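VP1 (Merkel cell polyomavirus, PDB 4FMH) forms the pentameric building units of the icosahedral viral capsid and binds sialylated oligosaccharide receptors at the cell surface. Local coordinates at the interface of chains A and B. Sequence-based numbering; all coordinates share one arbitrary frame. Chains: chain A/B, VP1.

The interface of chains A and B. Residues chain A 107-108, 110, 126-128; chain B 130, 218-220, 261.
Neighbouring jelly-roll subunits of the VP1 pentamer meet here through loops: the A:Pro126 to A:Ser128 stretch lies against the B:Thr218 to B:Gly219 loop segment just after strand 210-217, while A:Val110, just beyond the 3-10 helix 104-108, faces B:Val130 and B:Phe261. The patch illustrates how a capsid contact between identical chains can combine a directed polar bond with apolar contacts, each chain contributing different residues. A polar contact comes from the hydroxyl of B:Thr218, whose OG1 donates to the backbone carbonyl A:Val127 O at 2.7 Å. The bond is bent, with a C=O...donor angle of 146°, and the hydroxyl is tilted 20° from the carbonyl plane. At chi1 70° OG1 sits between the backbone N and carbonyl carbon of its own residue, which turns the hydroxyl toward chain A. The methyl CG2 of B:Thr218, anti to its own carbonyl carbon, lies beside A:Val127 O at 3.5 Å, with A:Leu107 O more distant at 4.0 Å. Within chain A, A:Ser128 OG donates to A:Pro126 O at 2.9 Å, a bond that probably steadies the loop presenting the A:Val127 carbonyl. Beside this polar pair, the pyrrolidine ring of A:Pro126 rests its CB-CG edge against both the B:Thr218 to B:Gly219 backbone and B:Val130. Its CG lies over the B:Gly219 main chain, nearest the amide nitrogen, with A:Pro126 CG 3.4 Å from B:Gly219 N. The CG2 methyl of B:Val130, anti to its own carbonyl carbon, reaches the same proline CG at 3.9 Å from a different direction, about at right angles to that of B:Gly219 CA. Farther along, A:Val110 and B:Phe261 approach tip to tip, and the aromatic ring, extended from strand 250-263, offers its far end to the forked valine. Both methyls of that fork meet the ring tip, A:Val110 CG2 at 4.0 Å and CG1 at 4.1 Å from B:Phe261 CZ.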
ATOM      1  N   LEU A 107      18.632 -11.281   3.530  1.00 10.89           N
ATOM      2  CA  LEU A 107      17.893 -10.731   4.667  1.00 10.45           C
ATOM      3  C   LEU A 107      16.833 -11.664   5.245  1.00 11.87           C
ATOM      4  O   LEU A 107      16.185 -11.317   6.231  1.00 12.59           O
ATOM      5  CB  LEU A 107      17.276  -9.370   4.308  1.00 10.21           C
ATOM      6  CG  LEU A 107      18.241  -8.304   3.758  1.00 10.70           C
ATOM      7  CD1 LEU A 107      17.485  -7.012   3.455  1.00 10.31           C
ATOM      8  CD2 LEU A 107      19.398  -8.032   4.728  1.00  9.53           C
ATOM      9  N   ILE A 108      16.641 -12.842   4.644  1.00 11.79           N
ATOM     10  CA  ILE A 108      15.793 -13.867   5.282  1.00 11.97           C
ATOM     11  C   ILE A 108      16.504 -14.539   6.476  1.00 13.02           C
ATOM     12  O   ILE A 108      15.879 -15.293   7.231  1.00 13.61           O
ATOM     13  CB  ILE A 108      15.297 -14.969   4.295  1.00 11.88           C
ATOM     14  CG1 ILE A 108      16.429 -15.930   3.926  1.00 10.99           C
ATOM     15  CG2 ILE A 108      14.649 -14.367   3.048  1.00 11.82           C
ATOM     16  CD1 ILE A 108      15.953 -17.325   3.590  1.00 13.22           C
ATOM     17  N   VAL A 110      17.497 -15.194   9.883  1.00 14.18           N
ATOM     18  CA  VAL A 110      17.042 -14.847  11.240  1.00 13.66           C
ATOM     19  C   VAL A 110      17.768 -15.706  12.294  1.00 15.07           C
ATOM     20  O   VAL A 110      17.219 -16.028  13.355  1.00 14.43           O
ATOM     21  CB  VAL A 110      15.500 -14.961  11.392  1.00 13.52           C
ATOM     22  CG1 VAL A 110      14.786 -13.942  10.488  1.00 13.25           C
ATOM     23  CG2 VAL A 110      15.015 -16.374  11.087  1.00 13.04           C
ATOM     24  N   PRO A 126      14.483 -10.023  12.381  1.00 12.76           N
ATOM     25  CA  PRO A 126      15.104  -9.845  11.072  1.00 13.36           C
ATOM     26  C   PRO A 126      15.532  -8.400  10.824  1.00 12.39           C
ATOM     27  O   PRO A 126      15.024  -7.481  11.468  1.00 11.43           O
ATOM     28  CB  PRO A 126      14.003 -10.256  10.084  1.00 13.81           C
ATOM     29  CG  PRO A 126      12.740 -10.230  10.844  1.00 16.08           C
ATOM     30  CD  PRO A 126      13.070 -10.430  12.293  1.00 12.78           C
ATOM     31  N   VAL A 127      16.471  -8.215   9.901  1.00 12.68           N
ATOM     32  CA  VAL A 127      16.896  -6.879   9.509  1.00 12.24           C
ATOM     33  C   VAL A 127      15.655  -6.082   9.085  1.00 10.97           C
ATOM     34  O   VAL A 127      14.953  -6.458   8.148  1.00 10.36           O
ATOM     35  CB  VAL A 127      18.009  -6.912   8.423  1.00 11.95           C
ATOM     36  CG1 VAL A 127      18.280  -5.508   7.879  1.00 12.02           C
ATOM     37  CG2 VAL A 127      19.300  -7.498   9.001  1.00 11.49           C
ATOM     38  N   SER A 128      15.411  -4.979   9.785  0.80 11.67           N
ATOM     39  CA  SER A 128      14.214  -4.172   9.595  0.80 10.64           C
ATOM     40  C   SER A 128      14.402  -2.796  10.221  0.80 10.95           C
ATOM     41  O   SER A 128      15.398  -2.550  10.904  0.80 11.11           O
ATOM     42  CB  SER A 128      12.994  -4.875  10.213  0.80 10.21           C
ATOM     43  OG  SER A 128      13.237  -5.227  11.567  0.80 11.62           O
TER
ATOM     44  N   VAL B 130       8.407 -13.068   8.047  1.00 10.85           N
ATOM     45  CA  VAL B 130       9.291 -13.031   6.879  1.00 10.70           C
ATOM     46  C   VAL B 130       8.649 -13.684   5.654  1.00 11.11           C
ATOM     47  O   VAL B 130       8.267 -14.858   5.695  1.00 10.04           O
ATOM     48  CB  VAL B 130      10.662 -13.688   7.171  1.00 10.32           C
ATOM     49  CG1 VAL B 130      11.513 -13.750   5.901  1.00 13.84           C
ATOM     50  CG2 VAL B 130      11.400 -12.920   8.288  1.00  9.57           C
ATOM     51  N   THR B 218      10.422  -8.281   5.489  1.00 12.56           N
ATOM     52  CA  THR B 218      10.981  -8.668   6.797  1.00 13.37           C
ATOM     53  C   THR B 218      10.021  -8.282   7.932  1.00 15.26           C
ATOM     54  O   THR B 218       8.876  -7.939   7.671  1.00 17.04           O
ATOM     55  CB  THR B 218      12.431  -8.142   7.011  1.00 12.36           C
ATOM     56  OG1 THR B 218      12.427  -6.720   7.180  1.00 11.09           O
ATOM     57  CG2 THR B 218      13.304  -8.513   5.818  1.00 10.90           C
ATOM     58  N   GLY B 219      10.474  -8.368   9.180  1.00 17.19           N
ATOM     59  CA  GLY B 219       9.585  -8.230  10.339  1.00 18.18           C
ATOM     60  C   GLY B 219       9.167  -9.603  10.840  1.00 17.46           C
ATOM     61  O   GLY B 219       9.112 -10.554  10.069  1.00 18.91           O
ATOM     62  N   SER B 220       8.868  -9.710  12.134  1.00 17.65           N
ATOM     63  CA  SER B 220       8.607 -11.015  12.763  1.00 17.60           C
ATOM     64  C   SER B 220       7.166 -11.517  12.641  1.00 17.78           C
ATOM     65  O   SER B 220       6.939 -12.724  12.515  1.00 18.09           O
ATOM     66  CB  SER B 220       9.018 -10.989  14.238  1.00 18.38           C
ATOM     67  OG  SER B 220       8.385  -9.921  14.917  1.00 20.23           O
ATOM     68  N   PHE B 261       6.352 -17.501   9.490  1.00  8.65           N
ATOM     69  CA  PHE B 261       6.719 -18.396  10.582  1.00 10.38           C
ATOM     70  C   PHE B 261       5.522 -19.153  11.129  1.00 11.64           C
ATOM     71  O   PHE B 261       4.429 -18.590  11.263  1.00 10.67           O
ATOM     72  CB  PHE B 261       7.312 -17.620  11.763  1.00 11.11           C
ATOM     73  CG  PHE B 261       8.618 -16.939  11.476  1.00 10.26           C
ATOM     74  CD1 PHE B 261       9.802 -17.666  11.413  1.00 10.64           C
ATOM     75  CD2 PHE B 261       8.667 -15.550  11.318  1.00 12.84           C
ATOM     76  CE1 PHE B 261      11.023 -17.023  11.175  1.00 11.73           C
ATOM     77  CE2 PHE B 261       9.883 -14.902  11.081  1.00 13.39           C
ATOM     78  CZ  PHE B 261      11.058 -15.649  11.007  1.00 11.57           C
TER